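PDB 5NNY: WipB from Legionella pneumophila, which acts as a translocated Ser/Thr phosphatase that targets the host lysosomal nutrient-sensing machinery, the chain here being its phosphatase domain with a phosphoesterase fold. Local coordinates for residues A[4-9]-A[87-92]; A[92-97]-A[205-210]; A[126-131]-A[284-289]; A[210-215]-A[302-307]. One frame throughout, in Å; residues are numbered along the deposited sequence.

Contact 1. Residues A[4-9]-A[87-92]; sequences TDISMG and TKKLIR
Strand 6-8, outermost in the mixed sheet of this phosphoesterase fold, runs parallel to its neighbour 90-93, and side chains of both segments meet on either face. The pairing rests on Ile-6, whose N donates to Leu-90 O and whose O accepts from Arg-92 N at 2.7 Å, the skip of two residues expected of parallel strands. Met-8 N then meets Arg-92 O at 2.8 Å, almost along the C=O axis. On the face shared by Ser-7 and Arg-92, the Arg-92 chain is extended from CG to NE and brings its NH1 to Asp-5 OD2 in a salt bridge of 2.8 Å. The bond is straight (170° at the hydrogen) and lies in the guanidinium plane, yet it meets the carboxylate from above its plane, the two groups being turned 63° apart. Glu-123 takes NE in a second salt bridge, so two acidic groups hold the guanidinium from two of its nitrogens and fix its rotation. On the other face, the Met-8 and Ile-91 side chains lie side by side, with the Met-8 CE methyl 3.6 Å from Ile-91 CG2, and helix 15-24 packs against Met-8. Lys-89 crosses obliquely over Ile-6, its CD only 3.4 Å from Ile-6 CD1, a tight carbon pair, while its NZ bonds to the Gln-25 carbonyl. The other carboxylate oxygen, Asp-5 OD1, accepts from a water at 2.5 Å, and that same water takes the N-H of Leu-90 at 3.2 Å from Leu-90 N.

Contact 2. Residues A[92-97]-A[205-210]; sequences RLIGDE and KVFSHA
Stacking, polar and apolar contacts divide this interface. The guanidinium of Arg-92 lies flat on the Phe-207 ring, planes 6° apart and group centres 4.4 Å from each other, while Arg-92 CD sits 3.8 Å from the ring centroid as a CH-pi contact over the face. Leu-90 CD2 covers the opposite guanidinium face, which leaves the charged group layered between two apolar side chains. The one hydrogen bond between the segments runs from His-209 ND1 to Ile-94 O at 2.9 Å. It lies in the imidazole plane but is bent (146° at the hydrogen) and reaches the carbonyl from above its plane. It helps set the ring rotation and implies a proton on ND1. The Asp-96 side chain meets the His-209 one at about a right angle, its OD1 3.3 Å from His-209 CE1. Among apolar contacts, Ile-94 CD1 approaches the edge of Phe-207, 4.3 Å from CD2. Gly-95 and Asp-96 match the Gly-Asp signature of calcineurin-like phosphoesterases, which in relatives lines the metal site. The segments leave strands 90-93 and 203-208, not neighbours in the sheet; side chains of strands 121-125 and 190-198 fill in around Phe-207, and strand 301-306 flanks 203-208.

Contact 3. Residues A[126-131]-A[284-289]; sequences LSNHGI and TVWGRE
Segment 126-131 leaves strand 121-125 and turns directly into helix 128-138, while segment 284-289 is the end of helix 280-286 and the chain that follows; the backbones come nearest at Ser-127 and Val-285, whose CA atoms are 5.2 Å apart. Ser-127 is the N-cap: its OG accepts from Gly-130 N at 3.1 Å, and its O accepts from Ile-131 N. The other helix stops in a Schellman motif, with Gly-287 at the C-prime position and its positive phi (70°) turning the chain away. The first helical turn is thus set against another helix's C-terminal end. The Ser-Asn-His-Gly sequence at 127-130 resembles the Gly-Asn-His-Glu motif of calcineurin-like phosphoesterases. Val-285 points at the loop, and its CG1 meets Leu-126 CG at 3.8 Å, with Ile-131 CD1 more distant on the same methyl. Asn-128 takes the crowded first torsion, CG between the backbone N and the carbonyl carbon (chi1 40°), and so lays its amide over the six-membered ring of Trp-286, the planes 26° apart. Its CB stands 3.9 Å from that ring's centroid as a CH-pi contact, and ND2 lies over the same face, 3.6 Å from Trp-286 CH2. Met-265 and Tyr-269 of helix 262-270 also touch Trp-286. The backbone N of Asn-128 is buried without a partner in the model. Asn-128 OD1, by contrast, accepts from a water at 3.1 Å, and the same water donates to Val-285 O at 3.0 Å.

Contact 4. Residues A[210-215]-A[302-307]; sequences AGIGLN and ITFIHG
Closest in, His-306 presents a ring face to the Gly-211 backbone: Gly-211 CA stands 3.6 Å from the ring centroid, only 4° off its normal, a CH-pi contact made over the centre. His-306 CB meanwhile comes to 3.4 Å from Ala-210 O. Two residues earlier in the strand, the Phe-304 ring is sandwiched, with Ile-212 O over one face, 3.8 Å from Phe-304 CD1, and Ile-302 CG1 of its own strand over the opposite face. Farther on, Leu-214 and Ile-302 reach toward each other tip to tip, CD2 to CD1 at 3.8 Å, with Leu-236 of helix 233-253 touching both. What positions the imidazole is the crowded first torsion of His-306 (chi1 50°) and a nearly straight bond from its ND1 to Gly-307 O at 3.0 Å, in the plane of the ring. A water accepts from Gly-211 N at 3.1 Å and gives only a weak bond to Gly-307 O. Beyond this shell, Arg-295 touches the side chains of Phe-304 and His-306, and Ser-208 OG bonds to Ala-210 O. The segments run nearly opposite (162°): approaching helix 214-224, the chain leaving strand 203-208 folds back, a strand-loop-helix connection lying over one side of edge strand 301-306 of this phosphoesterase sheet.

In the fold
Contact 1 and contact 4 involve the two outermost strands of the six-stranded mixed sheet, 6-8 and 301-306, and their centres lie 18 Å apart. Contact 2 sits between them, about 11 Å from contact 1 and 10 Å from contact 4, sharing Arg-92 with the first and Ala-210 with the second. Contact 3 lies at the ends of strand 121-125 and helix 280-286, its centre 10 Å from contact 2, which it touches through His-209 and Asp-96. Along the chain, contact 1 closes before the others open, whereas contact 3 alternates with contacts 2 and 4. The phosphatase domain thus brings distant parts of the sequence together, its signature-like loops gathering where contacts 2 and 3 meet.

Contact 1. Residues A[4-9]-A[87-92]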
loop_
_atom_site.group_PDB
_atom_site.type_symbol
_atom_site.label_atom_id
_atom_site.label_comp_id
_atom_site.label_asym_id
_atom_site.label_seq_id
_atom_site.Cartn_x
_atom_site.Cartn_y
_atom_site.Cartn_z
ATOM N N THR A 4 -1.575 19.875 9.369
ATOM C CA THR A 4 -0.483 18.920 9.373
ATOM C C THR A 4 -0.743 17.800 8.362
ATOM O O THR A 4 -1.884 17.551 7.953
ATOM C CB THR A 4 -0.321 18.366 10.790
ATOM O OG1 THR A 4 -0.322 19.463 11.718
ATOM C CG2 THR A 4 0.970 17.569 10.952
ATOM N N ASP A 5 0.343 17.151 7.927
ATOM C CA ASP A 5 0.227 15.989 7.056
ATOM C C ASP A 5 -0.653 14.937 7.721
ATOM O O ASP A 5 -0.664 14.789 8.945
ATOM C CB ASP A 5 1.609 15.389 6.758
ATOM C CG ASP A 5 2.489 16.279 5.875
ATOM O OD1 ASP A 5 1.958 17.085 5.082
ATOM O OD2 ASP A 5 3.733 16.144 5.956
ATOM N N ILE A 6 -1.409 14.210 6.905
ATOM C CA ILE A 6 -2.161 13.049 7.362
ATOM C C ILE A 6 -1.235 11.858 7.234
ATOM O O ILE A 6 -0.699 11.602 6.151
ATOM C CB ILE A 6 -3.436 12.815 6.533
ATOM C CG1 ILE A 6 -4.182 14.110 6.279
ATOM C CG2 ILE A 6 -4.365 11.821 7.234
ATOM C CD1 ILE A 6 -4.531 14.834 7.530
ATOM N N SER A 7 -1.017 11.156 8.333
ATOM C CA SER A 7 -0.337 9.874 8.297
ATOM C C SER A 7 -1.307 8.835 8.824
ATOM O O SER A 7 -1.744 8.927 9.977
ATOM C CB SER A 7 0.943 9.902 9.127
ATOM O OG SER A 7 1.885 10.769 8.518
ATOM N N MET A 8 -1.644 7.858 7.980
ATOM C CA MET A 8 -2.569 6.798 8.333
ATOM C C MET A 8 -1.804 5.569 8.786
ATOM O O MET A 8 -0.805 5.194 8.171
ATOM C CB MET A 8 -3.441 6.422 7.135
ATOM C CG MET A 8 -4.220 7.569 6.573
ATOM S SD MET A 8 -5.569 6.923 5.595
ATOM C CE MET A 8 -6.308 8.467 5.039
ATOM N N GLY A 9 -2.299 4.928 9.840
ATOM C CA GLY A 9 -1.744 3.672 10.270
ATOM C C GLY A 9 -2.053 2.556 9.287
ATOM O O GLY A 9 -2.523 2.768 8.170
ATOM N N THR A 87 -6.912 19.402 -1.899
ATOM C CA THR A 87 -5.857 18.887 -2.755
ATOM C C THR A 87 -4.467 19.287 -2.282
ATOM O O THR A 87 -3.482 18.958 -2.951
ATOM C CB THR A 87 -6.070 19.377 -4.191
ATOM O OG1 THR A 87 -5.962 20.806 -4.213
ATOM C CG2 THR A 87 -7.445 18.975 -4.694
ATOM N N LYS A 88 -4.355 19.982 -1.153
ATOM C CA LYS A 88 -3.059 20.408 -0.638
ATOM C C LYS A 88 -2.573 19.562 0.528
ATOM O O LYS A 88 -1.368 19.339 0.670
ATOM C CB LYS A 88 -3.130 21.878 -0.212
ATOM C CG LYS A 88 -3.782 22.769 -1.257
ATOM C CD LYS A 88 -3.743 24.240 -0.882
ATOM C CE LYS A 88 -4.181 25.103 -2.062
ATOM N NZ LYS A 88 -3.303 24.835 -3.242
ATOM N N LYS A 89 -3.488 19.092 1.366
ATOM C CA LYS A 89 -3.124 18.226 2.477
ATOM C C LYS A 89 -2.494 16.939 1.951
ATOM O O LYS A 89 -3.110 16.217 1.163
ATOM C CB LYS A 89 -4.371 17.892 3.295
ATOM C CG LYS A 89 -4.480 18.544 4.645
ATOM C CD LYS A 89 -5.200 17.620 5.615
ATOM C CE LYS A 89 -5.940 18.402 6.687
ATOM N NZ LYS A 89 -6.191 17.590 7.922
ATOM N N LEU A 90 -1.277 16.639 2.399
ATOM C CA LEU A 90 -0.633 15.383 2.022
ATOM C C LEU A 90 -1.127 14.231 2.891
ATOM O O LEU A 90 -1.194 14.348 4.119
ATOM C CB LEU A 90 0.888 15.489 2.121
ATOM C CG LEU A 90 1.626 14.164 1.845
ATOM C CD1 LEU A 90 1.435 13.723 0.407
ATOM C CD2 LEU A 90 3.095 14.276 2.155
ATOM N N ILE A 91 -1.457 13.114 2.240
ATOM C CA ILE A 91 -1.924 11.892 2.889
ATOM C C ILE A 91 -0.833 10.846 2.726
ATOM O O ILE A 91 -0.481 10.494 1.596
ATOM C CB ILE A 91 -3.229 11.381 2.258
ATOM C CG1 ILE A 91 -4.235 12.524 2.099
ATOM C CG2 ILE A 91 -3.804 10.255 3.078
ATOM C CD1 ILE A 91 -5.164 12.344 0.904
ATOM N N ARG A 92 -0.298 10.344 3.835
ATOM C CA ARG A 92 0.676 9.257 3.808
ATOM C C ARG A 92 0.021 7.995 4.345
ATOM O O ARG A 92 -0.456 7.979 5.484
ATOM C CB ARG A 92 1.921 9.576 4.640
ATOM C CG ARG A 92 2.830 10.630 4.077
ATOM C CD ARG A 92 4.150 10.700 4.874
ATOM N NE ARG A 92 5.074 11.674 4.282
ATOM C CZ ARG A 92 5.047 12.969 4.551
ATOM N NH1 ARG A 92 4.147 13.424 5.403
ATOM N NH2 ARG A 92 5.902 13.802 3.965
HETATM O O HOH W 1 0.005 18.583 4.532
#

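Contact 2. Residues A[92-97]-A[205-210]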
loop_
_atom_site.group_PDB
_atom_site.type_symbol
_atom_site.label_atom_id
_atom_site.label_comp_id
_atom_site.label_asym_id
_atom_site.label_seq_id
_atom_site.Cartn_x
_atom_site.Cartn_y
_atom_site.Cartn_z
ATOM N N ARG A 92 -0.298 10.344 3.835
ATOM C CA ARG A 92 0.676 9.257 3.808
ATOM C C ARG A 92 0.021 7.995 4.345
ATOM O O ARG A 92 -0.456 7.979 5.484
ATOM C CB ARG A 92 1.921 9.576 4.640
ATOM C CG ARG A 92 2.830 10.630 4.077
ATOM C CD ARG A 92 4.150 10.700 4.874
ATOM N NE ARG A 92 5.074 11.674 4.282
ATOM C CZ ARG A 92 5.047 12.969 4.551
ATOM N NH1 ARG A 92 4.147 13.424 5.403
ATOM N NH2 ARG A 92 5.902 13.802 3.965
ATOM N N LEU A 93 0.014 6.941 3.533
ATOM C CA LEU A 93 -0.440 5.627 3.970
ATOM C C LEU A 93 0.769 4.788 4.387
ATOM O O LEU A 93 1.598 4.421 3.549
ATOM C CB LEU A 93 -1.226 4.938 2.854
ATOM C CG LEU A 93 -2.683 5.367 2.589
ATOM C CD1 LEU A 93 -2.839 6.848 2.244
ATOM C CD2 LEU A 93 -3.327 4.492 1.481
ATOM N N ILE A 94 0.861 4.472 5.680
ATOM C CA ILE A 94 1.983 3.676 6.170
ATOM C C ILE A 94 1.900 2.233 5.663
ATOM O O ILE A 94 2.887 1.487 5.729
ATOM C CB ILE A 94 2.044 3.786 7.712
ATOM C CG1 ILE A 94 3.483 3.871 8.199
ATOM C CG2 ILE A 94 1.302 2.648 8.388
ATOM C CD1 ILE A 94 4.038 5.280 8.194
ATOM N N GLY A 95 0.749 1.824 5.134
ATOM C CA GLY A 95 0.687 0.628 4.329
ATOM C C GLY A 95 -0.500 -0.245 4.695
ATOM O O GLY A 95 -1.462 0.187 5.336
ATOM N N ASP A 96 -0.394 -1.500 4.260
ATOM C CA ASP A 96 -1.426 -2.513 4.462
ATOM C C ASP A 96 -2.782 -2.028 3.953
ATOM O O ASP A 96 -3.828 -2.398 4.481
ATOM C CB ASP A 96 -1.516 -2.928 5.927
ATOM C CG ASP A 96 -0.285 -3.682 6.401
ATOM O OD1 ASP A 96 0.637 -3.899 5.602
ATOM O OD2 ASP A 96 -0.246 -4.050 7.588
ATOM N N GLU A 97 -2.759 -1.190 2.911
ATOM C CA GLU A 97 -4.007 -0.715 2.322
ATOM C C GLU A 97 -4.638 -1.746 1.381
ATOM O O GLU A 97 -5.836 -1.623 1.049
ATOM C CB GLU A 97 -3.756 0.630 1.620
ATOM C CG GLU A 97 -3.014 0.567 0.284
ATOM C CD GLU A 97 -1.599 0.028 0.373
ATOM O OE1 GLU A 97 -1.167 -0.671 -0.568
ATOM O OE2 GLU A 97 -0.906 0.283 1.391
ATOM N N LYS A 205 11.874 13.900 9.511
ATOM C CA LYS A 205 11.065 12.770 9.942
ATOM C C LYS A 205 11.027 11.792 8.774
ATOM O O LYS A 205 10.604 12.169 7.680
ATOM C CB LYS A 205 9.642 13.189 10.307
ATOM C CG LYS A 205 9.527 14.250 11.380
ATOM C CD LYS A 205 8.060 14.502 11.727
ATOM C CE LYS A 205 7.853 15.935 12.207
ATOM N NZ LYS A 205 6.514 16.124 12.845
ATOM N N VAL A 206 11.468 10.557 9.000
ATOM C CA VAL A 206 11.497 9.522 7.962
ATOM C C VAL A 206 10.330 8.572 8.205
ATOM O O VAL A 206 10.137 8.098 9.332
ATOM C CB VAL A 206 12.842 8.771 7.942
ATOM C CG1 VAL A 206 12.758 7.504 7.083
ATOM C CG2 VAL A 206 13.935 9.697 7.399
ATOM N N PHE A 207 9.549 8.310 7.155
ATOM C CA PHE A 207 8.387 7.428 7.210
ATOM C C PHE A 207 8.685 6.137 6.466
ATOM O O PHE A 207 9.284 6.148 5.390
ATOM C CB PHE A 207 7.135 8.075 6.599
ATOM C CG PHE A 207 6.662 9.318 7.329
ATOM C CD1 PHE A 207 7.160 10.563 6.997
ATOM C CD2 PHE A 207 5.708 9.228 8.328
ATOM C CE1 PHE A 207 6.721 11.707 7.660
ATOM C CE2 PHE A 207 5.261 10.362 8.996
ATOM C CZ PHE A 207 5.769 11.601 8.663
ATOM N N SER A 208 8.257 5.029 7.052
ATOM C CA SER A 208 8.418 3.729 6.425
ATOM C C SER A 208 7.311 2.854 6.976
ATOM O O SER A 208 6.699 3.180 7.990
ATOM C CB SER A 208 9.797 3.122 6.704
ATOM O OG SER A 208 10.000 2.935 8.100
ATOM N N HIS A 209 7.030 1.755 6.270
ATOM C CA HIS A 209 6.009 0.843 6.766
ATOM C C HIS A 209 6.432 0.180 8.079
ATOM O O HIS A 209 5.612 0.013 8.995
ATOM C CB HIS A 209 5.694 -0.221 5.705
ATOM C CG HIS A 209 4.885 -1.356 6.242
ATOM N ND1 HIS A 209 3.567 -1.213 6.624
ATOM C CD2 HIS A 209 5.212 -2.640 6.496
ATOM C CE1 HIS A 209 3.110 -2.371 7.067
ATOM N NE2 HIS A 209 4.088 -3.252 6.998
ATOM N N ALA A 210 7.707 -0.190 8.199
ATOM C CA ALA A 210 8.223 -0.946 9.334
ATOM C C ALA A 210 9.458 -0.252 9.891
ATOM O O ALA A 210 9.982 0.690 9.296
ATOM C CB ALA A 210 8.573 -2.391 8.932
#

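Contact 3. Residues A[126-131]-A[284-289]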
loop_
_atom_site.group_PDB
_atom_site.type_symbol
_atom_site.label_atom_id
_atom_site.label_comp_id
_atom_site.label_asym_id
_atom_site.label_seq_id
_atom_site.Cartn_x
_atom_site.Cartn_y
_atom_site.Cartn_z
ATOM N N LEU A 126 5.727 1.289 0.766
ATOM C CA LEU A 126 5.790 -0.123 0.379
ATOM C C LEU A 126 5.712 -1.034 1.601
ATOM O O LEU A 126 6.386 -0.804 2.616
ATOM C CB LEU A 126 7.088 -0.393 -0.398
ATOM C CG LEU A 126 7.221 -1.756 -1.084
ATOM C CD1 LEU A 126 6.129 -1.920 -2.136
ATOM C CD2 LEU A 126 8.606 -1.952 -1.707
ATOM N N SER A 127 4.874 -2.076 1.502
ATOM C CA SER A 127 4.694 -3.038 2.574
ATOM C C SER A 127 4.716 -4.439 1.986
ATOM O O SER A 127 4.617 -4.629 0.767
ATOM C CB SER A 127 3.376 -2.816 3.349
ATOM O OG SER A 127 2.209 -3.040 2.551
ATOM N N ASN A 128 4.839 -5.425 2.882
ATOM C CA ASN A 128 4.788 -6.817 2.455
ATOM C C ASN A 128 3.426 -7.153 1.854
ATOM O O ASN A 128 3.348 -7.896 0.867
ATOM C CB ASN A 128 5.122 -7.753 3.624
ATOM C CG ASN A 128 4.514 -7.302 4.956
ATOM O OD1 ASN A 128 4.871 -6.250 5.497
ATOM N ND2 ASN A 128 3.629 -8.127 5.513
ATOM N N HIS A 129 2.345 -6.586 2.409
ATOM C CA HIS A 129 1.014 -6.844 1.857
ATOM C C HIS A 129 0.877 -6.221 0.468
ATOM O O HIS A 129 0.459 -6.879 -0.490
ATOM C CB HIS A 129 -0.072 -6.305 2.799
ATOM C CG HIS A 129 -0.253 -7.098 4.055
ATOM N ND1 HIS A 129 -1.080 -8.199 4.135
ATOM C CD2 HIS A 129 0.266 -6.930 5.296
ATOM C CE1 HIS A 129 -1.049 -8.685 5.363
ATOM N NE2 HIS A 129 -0.242 -7.932 6.086
ATOM N N GLY A 130 1.239 -4.969 0.352
ATOM C CA GLY A 130 1.162 -4.287 -0.908
ATOM C C GLY A 130 2.042 -4.862 -2.006
ATOM O O GLY A 130 1.700 -4.916 -3.139
ATOM N N ILE A 131 3.172 -5.409 -1.604
ATOM C CA ILE A 131 4.077 -6.010 -2.533
ATOM C C ILE A 131 3.466 -7.279 -3.214
ATOM O O ILE A 131 3.822 -7.612 -4.269
ATOM C CB ILE A 131 5.433 -6.244 -1.850
ATOM C CG1 ILE A 131 6.557 -5.726 -2.680
ATOM C CG2 ILE A 131 5.637 -7.677 -1.527
ATOM C CD1 ILE A 131 7.799 -5.533 -1.879
ATOM N N THR A 284 13.854 -3.836 4.569
ATOM C CA THR A 284 13.127 -2.593 4.838
ATOM C C THR A 284 11.627 -2.844 5.010
ATOM O O THR A 284 11.011 -2.364 5.968
ATOM C CB THR A 284 13.396 -1.584 3.715
ATOM O OG1 THR A 284 14.783 -1.243 3.708
ATOM C CG2 THR A 284 12.581 -0.303 3.917
ATOM N N VAL A 285 11.006 -3.593 4.100
ATOM C CA VAL A 285 9.561 -3.782 4.215
ATOM C C VAL A 285 9.218 -4.653 5.420
ATOM O O VAL A 285 8.131 -4.524 5.989
ATOM C CB VAL A 285 8.944 -4.349 2.913
ATOM C CG1 VAL A 285 9.119 -3.357 1.762
ATOM C CG2 VAL A 285 9.520 -5.726 2.563
ATOM N N TRP A 286 10.115 -5.574 5.816
ATOM C CA TRP A 286 9.820 -6.396 6.993
ATOM C C TRP A 286 10.361 -5.798 8.290
ATOM O O TRP A 286 10.008 -6.281 9.371
ATOM C CB TRP A 286 10.362 -7.833 6.816
ATOM C CG TRP A 286 9.516 -8.703 5.859
ATOM C CD1 TRP A 286 9.789 -8.995 4.556
ATOM C CD2 TRP A 286 8.268 -9.347 6.165
ATOM N NE1 TRP A 286 8.784 -9.790 4.027
ATOM C CE2 TRP A 286 7.840 -10.013 4.997
ATOM C CE3 TRP A 286 7.475 -9.429 7.317
ATOM C CZ2 TRP A 286 6.667 -10.750 4.953
ATOM C CZ3 TRP A 286 6.305 -10.134 7.262
ATOM C CH2 TRP A 286 5.913 -10.799 6.096
ATOM N N GLY A 287 11.179 -4.754 8.217
ATOM C CA GLY A 287 11.698 -4.144 9.439
ATOM C C GLY A 287 12.701 -5.017 10.161
ATOM O O GLY A 287 12.758 -5.003 11.401
ATOM N N ARG A 288 13.502 -5.780 9.415
ATOM C CA ARG A 288 14.446 -6.740 9.981
ATOM C C ARG A 288 15.866 -6.191 9.996
ATOM O O ARG A 288 16.191 -5.228 9.299
ATOM C CB ARG A 288 14.439 -8.055 9.190
ATOM C CG ARG A 288 13.069 -8.675 9.036
ATOM C CD ARG A 288 12.416 -8.870 10.402
ATOM N NE ARG A 288 11.146 -9.578 10.261
ATOM C CZ ARG A 288 10.172 -9.561 11.160
ATOM N NH1 ARG A 288 10.316 -8.868 12.280
ATOM N NH2 ARG A 288 9.051 -10.237 10.938
ATOM N N GLU A 289 16.728 -6.866 10.755
ATOM C CA GLU A 289 18.094 -6.404 10.944
ATOM C C GLU A 289 18.849 -6.327 9.627
ATOM O O GLU A 289 18.870 -7.278 8.844
ATOM C CB GLU A 289 18.842 -7.320 11.922
ATOM C CG GLU A 289 20.303 -6.894 12.140
ATOM C CD GLU A 289 20.912 -7.417 13.452
ATOM O OE1 GLU A 289 21.917 -6.833 13.909
ATOM O OE2 GLU A 289 20.393 -8.393 14.032
HETATM O O HOH W 2 6.306 -5.425 8.158
#

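Contact 4. Residues A[210-215]-A[302-307]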
loop_
_atom_site.group_PDB
_atom_site.type_symbol
_atom_site.label_atom_id
_atom_site.label_comp_id
_atom_site.label_asym_id
_atom_site.label_seq_id
_atom_site.Cartn_x
_atom_site.Cartn_y
_atom_site.Cartn_z
ATOM N N ALA A 210 7.707 -0.190 8.199
ATOM C CA ALA A 210 8.223 -0.946 9.334
ATOM C C ALA A 210 9.458 -0.252 9.891
ATOM O O ALA A 210 9.982 0.690 9.296
ATOM C CB ALA A 210 8.573 -2.391 8.932
ATOM N N GLY A 211 9.945 -0.746 11.026
ATOM C CA GLY A 211 11.057 -0.084 11.703
ATOM C C GLY A 211 12.375 -0.270 10.963
ATOM O O GLY A 211 12.824 -1.401 10.732
ATOM N N ILE A 212 13.021 0.841 10.615
ATOM C CA ILE A 212 14.312 0.844 9.944
ATOM C C ILE A 212 15.218 1.859 10.628
ATOM O O ILE A 212 14.810 2.576 11.548
ATOM C CB ILE A 212 14.190 1.192 8.456
ATOM C CG1 ILE A 212 13.601 2.605 8.330
ATOM C CG2 ILE A 212 13.324 0.139 7.726
ATOM C CD1 ILE A 212 13.758 3.229 6.954
ATOM N N GLY A 213 16.450 1.939 10.135
ATOM C CA GLY A 213 17.381 2.945 10.604
ATOM C C GLY A 213 18.087 3.571 9.427
ATOM O O GLY A 213 17.769 3.256 8.273
ATOM N N LEU A 214 19.054 4.453 9.703
ATOM C CA LEU A 214 19.905 4.981 8.638
ATOM C C LEU A 214 20.652 3.880 7.893
ATOM O O LEU A 214 21.006 4.059 6.721
ATOM C CB LEU A 214 20.904 5.991 9.215
ATOM C CG LEU A 214 20.331 7.245 9.866
ATOM C CD1 LEU A 214 21.451 8.059 10.547
ATOM C CD2 LEU A 214 19.619 8.100 8.836
ATOM N N ASN A 215 20.916 2.745 8.549
ATOM C CA ASN A 215 21.633 1.666 7.881
ATOM C C ASN A 215 20.816 1.111 6.716
ATOM O O ASN A 215 21.377 0.752 5.679
ATOM C CB ASN A 215 21.976 0.555 8.877
ATOM C CG ASN A 215 20.801 0.169 9.759
ATOM O OD1 ASN A 215 20.171 1.023 10.385
ATOM N ND2 ASN A 215 20.488 -1.136 9.804
ATOM N N ILE A 302 16.768 13.402 13.648
ATOM C CA ILE A 302 15.885 12.535 12.870
ATOM C C ILE A 302 14.908 11.860 13.822
ATOM O O ILE A 302 15.276 11.466 14.937
ATOM C CB ILE A 302 16.686 11.503 12.042
ATOM C CG1 ILE A 302 15.761 10.591 11.214
ATOM C CG2 ILE A 302 17.580 10.668 12.927
ATOM C CD1 ILE A 302 16.471 9.943 10.067
ATOM N N THR A 303 13.648 11.759 13.397
ATOM C CA THR A 303 12.682 10.886 14.050
ATOM C C THR A 303 12.192 9.890 13.009
ATOM O O THR A 303 11.996 10.252 11.851
ATOM C CB THR A 303 11.503 11.678 14.637
ATOM O OG1 THR A 303 10.884 12.438 13.598
ATOM C CG2 THR A 303 11.966 12.650 15.711
ATOM N N PHE A 304 12.055 8.631 13.408
ATOM C CA PHE A 304 11.503 7.600 12.540
ATOM C C PHE A 304 10.053 7.344 12.933
ATOM O O PHE A 304 9.742 7.235 14.121
ATOM C CB PHE A 304 12.317 6.305 12.630
ATOM C CG PHE A 304 13.697 6.413 12.059
ATOM C CD1 PHE A 304 13.928 6.177 10.716
ATOM C CD2 PHE A 304 14.769 6.764 12.870
ATOM C CE1 PHE A 304 15.203 6.270 10.191
ATOM C CE2 PHE A 304 16.039 6.866 12.352
ATOM C CZ PHE A 304 16.269 6.603 11.024
ATOM N N ILE A 305 9.179 7.246 11.932
ATOM C CA ILE A 305 7.751 7.000 12.109
ATOM C C ILE A 305 7.372 5.811 11.244
ATOM O O ILE A 305 7.566 5.844 10.026
ATOM C CB ILE A 305 6.903 8.221 11.707
ATOM C CG1 ILE A 305 7.153 9.405 12.650
ATOM C CG2 ILE A 305 5.423 7.840 11.629
ATOM C CD1 ILE A 305 6.416 10.667 12.237
ATOM N N HIS A 306 6.811 4.779 11.858
ATOM C CA HIS A 306 6.487 3.574 11.104
ATOM C C HIS A 306 5.345 2.858 11.808
ATOM O O HIS A 306 4.973 3.197 12.933
ATOM C CB HIS A 306 7.720 2.675 10.979
ATOM C CG HIS A 306 8.402 2.429 12.288
ATOM N ND1 HIS A 306 7.947 1.502 13.197
ATOM C CD2 HIS A 306 9.479 3.019 12.858
ATOM C CE1 HIS A 306 8.725 1.516 14.264
ATOM N NE2 HIS A 306 9.672 2.415 14.076
ATOM N N GLY A 307 4.792 1.851 11.118
ATOM C CA GLY A 307 3.787 1.009 11.722
ATOM C C GLY A 307 4.405 -0.109 12.546
ATOM O O GLY A 307 5.623 -0.272 12.636
HETATM O O HOH W 3 8.241 -2.445 12.952
#